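3-oxoacyl-[acyl-carrier-protein] synthase 2 (Rickettsia rickettsii, PDB 4JGA) probably catalyses the condensation of malonyl-ACP with an acyl-ACP, the chain-elongating step of bacterial fatty acid synthesis. Local coordinates at residues S36-I40 with F375-A379; G46-I50 with K61-L65; K90-F94 with G131-M135; M135-T139 with F155-S159. Where two conformers were deposited one is given. Residues are numbered along the deposited sequence.

Contact 1: S36-I40 with F375-A379; sequences SWKNI and FSALA
Both segments are alpha-helical, and their axes come within 11.3 Å at a crossing angle of -73°. The nearest CA atoms are those of W37 and F375, 7.2 Å apart. S36 O accepts from I40 N at 2.9 Å, within the running helix. W37 (chi1 t, chi2 -120°) sends its indole across the gap. L378 CB lies over the indole, 3.6 Å from the centroid of the six-membered ring and 16° off its normal, a CH-pi contact; its closest approach is 3.5 Å to W37 CE2. The same ring runs past the F375 backbone, with W37 CH2 3.7 Å from F375 O. The F375 ring (chi1 m) is tilted 30° to the indole and slid sideways, centroids 5.9 Å apart, so the two barely overlap; W37 CE3 and F375 CD1 meet at 3.8 Å. W37 NE1 is hydrogen-bonded to D382 OD2, at the end of helix 368-382. One turn on, I40 (chi1 m, chi2 m) places CG1 3.7 Å from F375 CZ. This buried, aromatic-rich packing joins helix 33-41 of the N-terminal half to helix 368-382, probably one of the central-layer helices of the layered alpha/beta thiolase fold.

Contact 2: G46-I50 with K61-L65; sequences GIKTI and KIAGL
I50 (chi1 m, chi2 t) lies over A63 and L65, with its CG1 4.0 Å from A63 CB and 4.3 Å from L65 CD1. Beneath it, strands 47-49 and 62-64 pair antiparallel, their directions 143° apart and their axes 4.5 Å apart at closest. K48 and A63 form the hydrogen-bonded pair: K48 N donates to A63 O at 2.8 Å, and A63 N to K48 O at 2.9 Å. They are flanked by two non-hydrogen-bonded pairs, I47 with G64 (CA-CA 4.2 Å) and T49 with I62 (CA-CA 4.5 Å). Beyond these, I50 N donates to K61 O at 3.0 Å, and at the other end L65 N makes a weak bond of 3.5 Å to G46 O. A water donates to both I50 O (2.8 Å) and K61 O (2.9 Å). K48 leaves the backbone with chi1 at 33° and curls back, so that NZ donates to L65 O at 3.2 Å and to G46 O at 3.0 Å. On the I47 side of the sheet, I47 CD1 sits 3.3 Å from G64 CA, where a CB would be crowded, and I47 CG2 meets I62 CD1 at 4.1 Å. The result is a two-stranded antiparallel hairpin with a long connection, apart from the large mixed sheet of the chain. Backbone bonds tie G46 to S360 of helix 358-361 and G64 to M254, shortly before strand 257-265.

Contact 3: K90-F94 with G131-M135; sequences KMDKF and GGLKM
M91 and D92 lead into helix 93-109, G131 and G132 into helix 133-146. The closest CA pairs are D92 with G132 (5.4 Å) and F94 with G131 (6.3 Å). G131, at phi 77° and psi -131°, has a conformation that calls for glycine. G132 (phi -88°, psi 55°) is the centre of an inverse gamma turn, closed by a weak 2.9 Å bond from L133 N to G131 O. D92 (chi1 t) is the N-cap of its own helix, its OD2 accepting from F94 N at 3.0 Å, and it also reaches the neighbouring helix start, where OD1 accepts from M135 N at 3.0 Å. One carboxylate thus serves the amino ends of two helices. A water extends this link, donating to D92 OD2 (2.9 Å) and accepting from K134 N (2.9 Å). The F94 ring (chi1 p) is covered on one face by G131 CA, 3.9 Å from its centroid and 13° off the normal, a CH-pi contact; F94 CE1 is 3.5 Å from G132 N. M135 (chi1 t, chi2 p, chi3 p) swings CE to 3.5 Å from K90 O. Beside the contact, L133 packs on I136 of the second subunit.

Contact 4: M135-T139 with F155-S159; sequences MIEDT and FIPAS
Two helices of the N-terminal half of this thiolase-fold enzyme pack side by side near the dimer interface: the start of helix 133-146 and the short helix 155-159, with axes 10.2 Å apart at closest and directions 147° apart, nearer antiparallel than crossed. M135 and S159 have the nearest CA atoms, at 6.0 Å. F155 (chi1 t, chi2 57°) pushes its ring against the first helix. T139 CG2 lies over one ring face, 3.8 Å from the centroid and 22° off the normal, a CH-pi contact, and T139 OG1 is 3.3 Å from F155 CD1. At the ring's edge, M135 O is 3.8 Å and I136 CA 3.9 Å from F155 CE1. M135 (chi1 t, chi2 p) points its CG at the second helix, 4.0 Å from F155 CD1, 3.9 Å from A158 CB and 3.1 Å from S159 OG. I136 (chi1 m, chi2 t) adds its CG1, 4.2 Å from F155 CE1 and 3.8 Å from S159 OG. On the dimer side, I136 packs against I136 of the second subunit, while F155 touches V219 of that subunit. Both hydroxyls at the contact turn back on their own helices: T139 OG1 donates to M135 O at 2.6 Å, and S159 OG to F155 O at 2.9 Å.

In the fold
The centres of contacts 3 and 4 are about 6 Å apart; the two share M135 on helix 133-146, and D92 N lies 3.1 Å from A158 O, a probable hydrogen bond. Both also touch the second subunit. Contact 1 lies across the chain's centre from them, its centre about 27 Å from that of contact 3 and 33 Å from that of contact 4, and it alone pairs the N-terminal with the C-terminal family region. Its F375 side chain is about 8 Å from the potassium ion, which E372 of the same helix helps to bind. Contact 2 comes within about 7 Å of contact 1 and 8 Å of contact 3 (nearest atoms), touching neither.

Contact 1: S36-I40 with F375-A379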
loop_
_atom_site.group_PDB
_atom_site.type_symbol
_atom_site.label_atom_id
_atom_site.label_comp_id
_atom_site.label_asym_id
_atom_site.label_seq_id
_atom_site.Cartn_x
_atom_site.Cartn_y
_atom_site.Cartn_z
ATOM N N SER A 36 -12.241 -24.673 1.613
ATOM C CA SER A 36 -12.974 -23.415 1.798
ATOM C C SER A 36 -14.231 -23.377 0.906
ATOM O O SER A 36 -15.317 -23.027 1.359
ATOM C CB SER A 36 -12.099 -22.185 1.496
ATOM O OG SER A 36 -10.998 -22.066 2.362
ATOM N N TRP A 37 -14.064 -23.732 -0.369
ATOM C CA TRP A 37 -15.132 -23.592 -1.361
ATOM C C TRP A 37 -16.225 -24.615 -1.106
ATOM O O TRP A 37 -17.396 -24.261 -1.175
ATOM C CB TRP A 37 -14.572 -23.696 -2.780
ATOM C CG TRP A 37 -15.568 -23.562 -3.859
ATOM C CD1 TRP A 37 -15.866 -24.492 -4.829
ATOM C CD2 TRP A 37 -16.430 -22.451 -4.093
ATOM N NE1 TRP A 37 -16.856 -24.015 -5.636
ATOM C CE2 TRP A 37 -17.219 -22.765 -5.211
ATOM C CE3 TRP A 37 -16.598 -21.210 -3.471
ATOM C CZ2 TRP A 37 -18.165 -21.872 -5.729
ATOM C CZ3 TRP A 37 -17.526 -20.343 -3.966
ATOM C CH2 TRP A 37 -18.307 -20.666 -5.077
ATOM N N LYS A 38 -15.863 -25.862 -0.771
ATOM C CA LYS A 38 -16.890 -26.838 -0.376
ATOM C C LYS A 38 -17.724 -26.289 0.787
ATOM O O LYS A 38 -18.954 -26.362 0.764
ATOM C CB LYS A 38 -16.313 -28.231 -0.025
ATOM N N ASN A 39 -17.064 -25.750 1.811
ATOM C CA ASN A 39 -17.800 -25.226 2.971
ATOM C C ASN A 39 -18.668 -24.013 2.683
ATOM O O ASN A 39 -19.798 -23.919 3.195
ATOM C CB ASN A 39 -16.862 -24.958 4.143
ATOM C CG ASN A 39 -16.454 -26.245 4.828
ATOM O OD1 ASN A 39 -17.198 -27.217 4.821
ATOM N ND2 ASN A 39 -15.285 -26.259 5.401
ATOM N N ILE A 40 -18.165 -23.113 1.832
ATOM C CA ILE A 40 -18.964 -21.977 1.382
ATOM C C ILE A 40 -20.239 -22.449 0.702
ATOM O O ILE A 40 -21.365 -22.063 1.079
ATOM C CB ILE A 40 -18.179 -21.085 0.409
ATOM C CG1 ILE A 40 -17.096 -20.281 1.155
ATOM C CG2 ILE A 40 -19.112 -20.175 -0.382
ATOM C CD1 ILE A 40 -17.607 -19.221 2.119
ATOM N N PHE A 375 -13.733 -16.660 -4.856
ATOM C CA PHE A 375 -15.088 -17.248 -4.834
ATOM C C PHE A 375 -15.818 -16.971 -6.139
ATOM O O PHE A 375 -16.539 -17.842 -6.649
ATOM C CB PHE A 375 -15.923 -16.745 -3.648
ATOM C CG PHE A 375 -15.395 -17.144 -2.293
ATOM C CD1 PHE A 375 -14.582 -18.242 -2.119
ATOM C CD2 PHE A 375 -15.745 -16.403 -1.168
ATOM C CE1 PHE A 375 -14.144 -18.600 -0.859
ATOM C CE2 PHE A 375 -15.286 -16.746 0.110
ATOM C CZ PHE A 375 -14.494 -17.851 0.253
ATOM N N SER A 376 -15.605 -15.768 -6.681
ATOM C CA SER A 376 -16.233 -15.344 -7.934
ATOM C C SER A 376 -15.783 -16.206 -9.126
ATOM O O SER A 376 -16.618 -16.665 -9.931
ATOM C CB SER A 376 -15.976 -13.853 -8.189
ATOM O OG SER A 376 -16.585 -13.028 -7.182
ATOM N N ALA A 377 -14.480 -16.475 -9.190
ATOM C CA ALA A 377 -13.947 -17.364 -10.187
ATOM C C ALA A 377 -14.486 -18.793 -10.034
ATOM O O ALA A 377 -14.740 -19.479 -11.016
ATOM C CB ALA A 377 -12.436 -17.360 -10.109
ATOM N N LEU A 378 -14.586 -19.263 -8.803
ATOM C CA LEU A 378 -15.094 -20.609 -8.549
ATOM C C LEU A 378 -16.587 -20.721 -8.874
ATOM O O LEU A 378 -17.039 -21.761 -9.276
ATOM C CB LEU A 378 -14.798 -21.043 -7.093
ATOM C CG LEU A 378 -13.305 -21.210 -6.803
ATOM C CD1 LEU A 378 -13.006 -21.218 -5.312
ATOM C CD2 LEU A 378 -12.793 -22.474 -7.414
ATOM N N ALA A 379 -17.348 -19.645 -8.673
ATOM C CA ALA A 379 -18.759 -19.651 -9.072
ATOM C C ALA A 379 -18.898 -19.912 -10.576
ATOM O O ALA A 379 -19.831 -20.584 -11.025
ATOM C CB ALA A 379 -19.446 -18.343 -8.702
#

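Contact 2: G46-I50 with K61-L65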
loop_
_atom_site.group_PDB
_atom_site.type_symbol
_atom_site.label_atom_id
_atom_site.label_comp_id
_atom_site.label_asym_id
_atom_site.label_seq_id
_atom_site.Cartn_x
_atom_site.Cartn_y
_atom_site.Cartn_z
ATOM N N GLY A 46 -17.874 -19.995 9.332
ATOM C CA GLY A 46 -16.618 -20.050 10.083
ATOM C C GLY A 46 -16.485 -19.059 11.231
ATOM O O GLY A 46 -15.378 -18.793 11.673
ATOM N N ILE A 47 -17.601 -18.522 11.708
ATOM C CA ILE A 47 -17.580 -17.527 12.758
ATOM C C ILE A 47 -17.673 -18.253 14.087
ATOM O O ILE A 47 -18.536 -19.122 14.258
ATOM C CB ILE A 47 -18.764 -16.537 12.648
ATOM C CG1 ILE A 47 -18.754 -15.763 11.311
ATOM C CG2 ILE A 47 -18.767 -15.584 13.827
ATOM C CD1 ILE A 47 -17.414 -15.213 10.933
ATOM N N LYS A 48 -16.779 -17.903 15.016
ATOM C CA LYS A 48 -16.729 -18.543 16.351
ATOM C C LYS A 48 -16.307 -17.575 17.458
ATOM O O LYS A 48 -16.000 -16.395 17.204
ATOM C CB LYS A 48 -15.885 -19.849 16.408
ATOM C CG LYS A 48 -14.679 -19.912 15.507
ATOM C CD LYS A 48 -14.166 -21.318 15.283
ATOM C CE LYS A 48 -13.248 -21.337 14.063
ATOM N NZ LYS A 48 -13.956 -21.201 12.744
ATOM N N THR A 49 -16.404 -18.084 18.685
ATOM C CA THR A 49 -15.989 -17.376 19.858
ATOM C C THR A 49 -14.462 -17.189 19.832
ATOM O O THR A 49 -13.713 -18.105 19.533
ATOM C CB THR A 49 -16.437 -18.141 21.115
ATOM O OG1 THR A 49 -17.873 -18.044 21.234
ATOM C CG2 THR A 49 -15.804 -17.580 22.359
ATOM N N ILE A 50 -14.024 -15.982 20.135
ATOM C CA ILE A 50 -12.623 -15.682 20.286
ATOM C C ILE A 50 -12.143 -16.329 21.568
ATOM O O ILE A 50 -12.732 -16.140 22.613
ATOM C CB ILE A 50 -12.383 -14.161 20.384
ATOM C CG1 ILE A 50 -12.740 -13.507 19.053
ATOM C CG2 ILE A 50 -10.933 -13.850 20.769
ATOM C CD1 ILE A 50 -12.943 -12.014 19.142
ATOM N N LYS A 61 -17.310 -10.426 20.835
ATOM C CA LYS A 61 -16.562 -11.549 21.381
ATOM C C LYS A 61 -16.369 -12.651 20.349
ATOM O O LYS A 61 -15.964 -13.752 20.693
ATOM C CB LYS A 61 -17.299 -12.109 22.606
ATOM C CG LYS A 61 -17.414 -11.107 23.749
ATOM C CD LYS A 61 -18.355 -11.589 24.839
ATOM C CE LYS A 61 -18.710 -10.449 25.772
ATOM N NZ LYS A 61 -17.534 -9.958 26.541
ATOM N N ILE A 62 -16.653 -12.344 19.084
ATOM C CA ILE A 62 -16.679 -13.373 18.033
ATOM C C ILE A 62 -15.905 -12.904 16.810
ATOM O O ILE A 62 -15.665 -11.723 16.644
ATOM C CB ILE A 62 -18.117 -13.693 17.586
ATOM C CG1 ILE A 62 -18.831 -12.420 17.094
ATOM C CG2 ILE A 62 -18.891 -14.350 18.729
ATOM C CD1 ILE A 62 -20.145 -12.659 16.352
ATOM N N ALA A 63 -15.545 -13.850 15.959
ATOM C CA ALA A 63 -14.808 -13.536 14.757
ATOM C C ALA A 63 -14.772 -14.746 13.839
ATOM O O ALA A 63 -14.973 -15.869 14.288
ATOM C CB ALA A 63 -13.377 -13.080 15.096
ATOM N N GLY A 64 -14.503 -14.466 12.563
ATOM C CA GLY A 64 -14.137 -15.478 11.574
ATOM C C GLY A 64 -12.671 -15.834 11.752
ATOM O O GLY A 64 -11.785 -15.048 11.428
ATOM N N LEU A 65 -12.426 -17.023 12.273
ATOM C CA LEU A 65 -11.088 -17.410 12.681
ATOM C C LEU A 65 -10.610 -18.668 11.980
ATOM O O LEU A 65 -11.371 -19.632 11.756
ATOM C CB LEU A 65 -11.050 -17.621 14.196
ATOM C CG LEU A 65 -11.326 -16.376 15.052
ATOM C CD1 LEU A 65 -11.612 -16.794 16.494
ATOM C CD2 LEU A 65 -10.158 -15.381 14.993
HETATM O O HOH W 1 -14.758 -14.313 23.284
#

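Contact 3: K90-F94 with G131-M135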
loop_
_atom_site.group_PDB
_atom_site.type_symbol
_atom_site.label_atom_id
_atom_site.label_comp_id
_atom_site.label_asym_id
_atom_site.label_seq_id
_atom_site.Cartn_x
_atom_site.Cartn_y
_atom_site.Cartn_z
ATOM N N LYS A 90 8.884 -15.618 12.741
ATOM C CA LYS A 90 9.122 -14.302 13.349
ATOM C C LYS A 90 8.211 -13.218 12.788
ATOM O O LYS A 90 8.083 -12.160 13.378
ATOM C CB LYS A 90 10.553 -13.856 13.081
ATOM C CG LYS A 90 11.581 -14.917 13.366
ATOM C CD LYS A 90 11.702 -15.155 14.829
ATOM C CE LYS A 90 12.897 -16.064 15.050
ATOM N NZ LYS A 90 12.746 -16.659 16.381
ATOM N N MET A 91 7.628 -13.472 11.612
ATOM C CA MET A 91 6.777 -12.508 10.925
ATOM C C MET A 91 5.384 -12.481 11.539
ATOM O O MET A 91 4.982 -13.425 12.214
ATOM C CB MET A 91 6.683 -12.864 9.436
ATOM C CG MET A 91 8.037 -13.096 8.736
ATOM S SD MET A 91 9.192 -11.715 8.815
ATOM C CE MET A 91 8.562 -10.684 7.567
ATOM N N ASP A 92 4.662 -11.379 11.329
ATOM C CA ASP A 92 3.277 -11.286 11.742
ATOM C C ASP A 92 2.433 -12.347 11.000
ATOM O O ASP A 92 2.723 -12.723 9.853
ATOM C CB ASP A 92 2.707 -9.900 11.456
ATOM C CG ASP A 92 1.365 -9.669 12.131
ATOM O OD1 ASP A 92 1.386 -9.333 13.353
ATOM O OD2 ASP A 92 0.303 -9.882 11.476
ATOM N N LYS A 93 1.393 -12.807 11.663
ATOM C CA LYS A 93 0.465 -13.768 11.085
ATOM C C LYS A 93 -0.149 -13.362 9.761
ATOM O O LYS A 93 -0.432 -14.236 8.968
ATOM C CB LYS A 93 -0.662 -14.092 12.063
ATOM C CG LYS A 93 -0.208 -15.069 13.116
ATOM C CD LYS A 93 -0.989 -14.920 14.396
ATOM C CE LYS A 93 -2.397 -15.418 14.272
ATOM N NZ LYS A 93 -2.487 -16.616 15.140
ATOM N N PHE A 94 -0.349 -12.061 9.498
ATOM C CA PHE A 94 -0.858 -11.678 8.175
ATOM C C PHE A 94 0.093 -12.188 7.112
ATOM O O PHE A 94 -0.351 -12.638 6.069
ATOM C CB PHE A 94 -1.189 -10.186 8.004
ATOM C CG PHE A 94 -0.026 -9.328 7.572
ATOM C CD1 PHE A 94 0.840 -8.793 8.515
ATOM C CD2 PHE A 94 0.180 -9.027 6.232
ATOM C CE1 PHE A 94 1.919 -8.018 8.137
ATOM C CE2 PHE A 94 1.256 -8.269 5.851
ATOM C CZ PHE A 94 2.120 -7.746 6.801
ATOM N N GLY A 131 -2.250 -4.792 8.258
ATOM C CA GLY A 131 -0.910 -5.360 8.321
ATOM C C GLY A 131 -0.571 -5.962 9.693
ATOM O O GLY A 131 -1.359 -6.732 10.261
ATOM N N GLY A 132 0.602 -5.594 10.225
ATOM C CA GLY A 132 1.200 -6.305 11.345
ATOM C C GLY A 132 0.748 -5.793 12.686
ATOM O O GLY A 132 1.574 -5.391 13.544
ATOM N N LEU A 133 -0.559 -5.776 12.865
ATOM C CA LEU A 133 -1.189 -5.166 14.031
ATOM C C LEU A 133 -0.792 -5.848 15.327
ATOM O O LEU A 133 -0.385 -5.178 16.281
ATOM C CB LEU A 133 -2.698 -5.172 13.870
ATOM C CG LEU A 133 -3.452 -4.552 15.037
ATOM C CD1 LEU A 133 -2.980 -3.128 15.268
ATOM C CD2 LEU A 133 -4.948 -4.628 14.819
ATOM N N LYS A 134 -0.874 -7.176 15.367
ATOM C CA LYS A 134 -0.473 -7.937 16.544
ATOM C C LYS A 134 1.040 -7.733 16.847
ATOM O O LYS A 134 1.436 -7.583 17.990
ATOM C CB LYS A 134 -0.809 -9.423 16.365
ATOM C CG LYS A 134 -0.245 -10.303 17.473
ATOM C CD LYS A 134 -0.922 -11.671 17.500
ATOM C CE LYS A 134 -0.252 -12.655 18.461
ATOM N NZ LYS A 134 -0.397 -12.211 19.876
ATOM N N MET A 135 1.863 -7.724 15.812
ATOM C CA MET A 135 3.297 -7.564 15.958
ATOM C C MET A 135 3.624 -6.217 16.602
ATOM O O MET A 135 4.372 -6.170 17.582
ATOM C CB MET A 135 4.002 -7.710 14.596
ATOM C CG MET A 135 5.532 -7.665 14.641
ATOM S SD MET A 135 6.282 -8.799 15.816
ATOM C CE MET A 135 5.636 -10.388 15.220
HETATM O O HOH W 2 -1.770 -8.818 13.162
#

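Contact 4: M135-T139 with F155-S159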
loop_
_atom_site.group_PDB
_atom_site.type_symbol
_atom_site.label_atom_id
_atom_site.label_comp_id
_atom_site.label_asym_id
_atom_site.label_seq_id
_atom_site.Cartn_x
_atom_site.Cartn_y
_atom_site.Cartn_z
ATOM N N MET A 135 1.863 -7.724 15.812
ATOM C CA MET A 135 3.297 -7.564 15.958
ATOM C C MET A 135 3.624 -6.217 16.602
ATOM O O MET A 135 4.372 -6.170 17.582
ATOM C CB MET A 135 4.002 -7.710 14.596
ATOM C CG MET A 135 5.532 -7.665 14.641
ATOM S SD MET A 135 6.282 -8.799 15.816
ATOM C CE MET A 135 5.636 -10.388 15.220
ATOM N N ILE A 136 2.979 -5.153 16.124
ATOM C CA ILE A 136 3.217 -3.818 16.660
ATOM C C ILE A 136 2.648 -3.705 18.068
ATOM O O ILE A 136 3.300 -3.187 18.944
ATOM C CB ILE A 136 2.665 -2.705 15.743
ATOM C CG1 ILE A 136 3.378 -2.744 14.389
ATOM C CG2 ILE A 136 2.850 -1.318 16.368
ATOM C CD1 ILE A 136 2.810 -1.803 13.338
ATOM N N GLU A 137 1.436 -4.204 18.265
ATOM C CA GLU A 137 0.766 -4.160 19.564
ATOM C C GLU A 137 1.586 -4.898 20.603
ATOM O O GLU A 137 1.935 -4.333 21.628
ATOM C CB GLU A 137 -0.650 -4.761 19.445
ATOM C CG GLU A 137 -1.395 -4.971 20.757
ATOM C CD GLU A 137 -2.820 -5.430 20.532
ATOM O OE1 GLU A 137 -3.071 -6.041 19.481
ATOM O OE2 GLU A 137 -3.686 -5.129 21.395
ATOM N N ASP A 138 1.913 -6.155 20.322
ATOM C CA ASP A 138 2.697 -6.979 21.256
ATOM C C ASP A 138 4.071 -6.366 21.515
ATOM O O ASP A 138 4.528 -6.339 22.639
ATOM C CB ASP A 138 2.878 -8.414 20.741
ATOM C CG ASP A 138 1.584 -9.199 20.717
ATOM O OD1 ASP A 138 0.575 -8.728 21.260
ATOM O OD2 ASP A 138 1.573 -10.295 20.148
ATOM N N THR A 139 4.717 -5.885 20.472
ATOM C CA THR A 139 6.098 -5.456 20.594
ATOM C C THR A 139 6.131 -4.154 21.403
ATOM O O THR A 139 7.036 -3.961 22.223
ATOM C CB THR A 139 6.801 -5.268 19.230
ATOM O OG1 THR A 139 6.817 -6.495 18.492
ATOM C CG2 THR A 139 8.252 -4.821 19.435
ATOM N N PHE A 155 11.657 -7.231 14.352
ATOM C CA PHE A 155 10.458 -6.409 14.513
ATOM C C PHE A 155 10.035 -5.623 13.248
ATOM O O PHE A 155 8.875 -5.730 12.797
ATOM C CB PHE A 155 10.606 -5.444 15.691
ATOM C CG PHE A 155 9.466 -4.467 15.799
ATOM C CD1 PHE A 155 8.148 -4.925 15.908
ATOM C CD2 PHE A 155 9.694 -3.088 15.714
ATOM C CE1 PHE A 155 7.097 -4.026 15.950
ATOM C CE2 PHE A 155 8.647 -2.191 15.777
ATOM C CZ PHE A 155 7.336 -2.651 15.897
ATOM N N ILE A 156 10.954 -4.861 12.663
ATOM C CA ILE A 156 10.586 -4.029 11.509
ATOM C C ILE A 156 10.092 -4.872 10.337
ATOM O O ILE A 156 8.939 -4.716 9.916
ATOM C CB ILE A 156 11.711 -3.052 11.098
ATOM C CG1 ILE A 156 11.988 -2.053 12.232
ATOM C CG2 ILE A 156 11.328 -2.327 9.819
ATOM C CD1 ILE A 156 10.823 -1.134 12.559
ATOM N N PRO A 157 10.929 -5.786 9.796
ATOM C CA PRO A 157 10.384 -6.578 8.662
ATOM C C PRO A 157 9.108 -7.373 9.005
ATOM O O PRO A 157 8.216 -7.562 8.146
ATOM C CB PRO A 157 11.570 -7.507 8.270
ATOM C CG PRO A 157 12.464 -7.540 9.468
ATOM C CD PRO A 157 12.325 -6.153 10.086
ATOM N N ALA A 158 9.013 -7.850 10.243
ATOM C CA ALA A 158 7.859 -8.646 10.657
ATOM C C ALA A 158 6.558 -7.860 10.635
ATOM O O ALA A 158 5.479 -8.461 10.542
ATOM C CB ALA A 158 8.079 -9.191 12.047
ATOM N N SER A 159 6.681 -6.538 10.728
ATOM C CA SER A 159 5.573 -5.610 10.811
ATOM C C SER A 159 5.248 -4.907 9.477
ATOM O O SER A 159 4.199 -4.260 9.358
ATOM C CB SER A 159 5.902 -4.488 11.807
ATOM O OG SER A 159 6.115 -4.985 13.125
#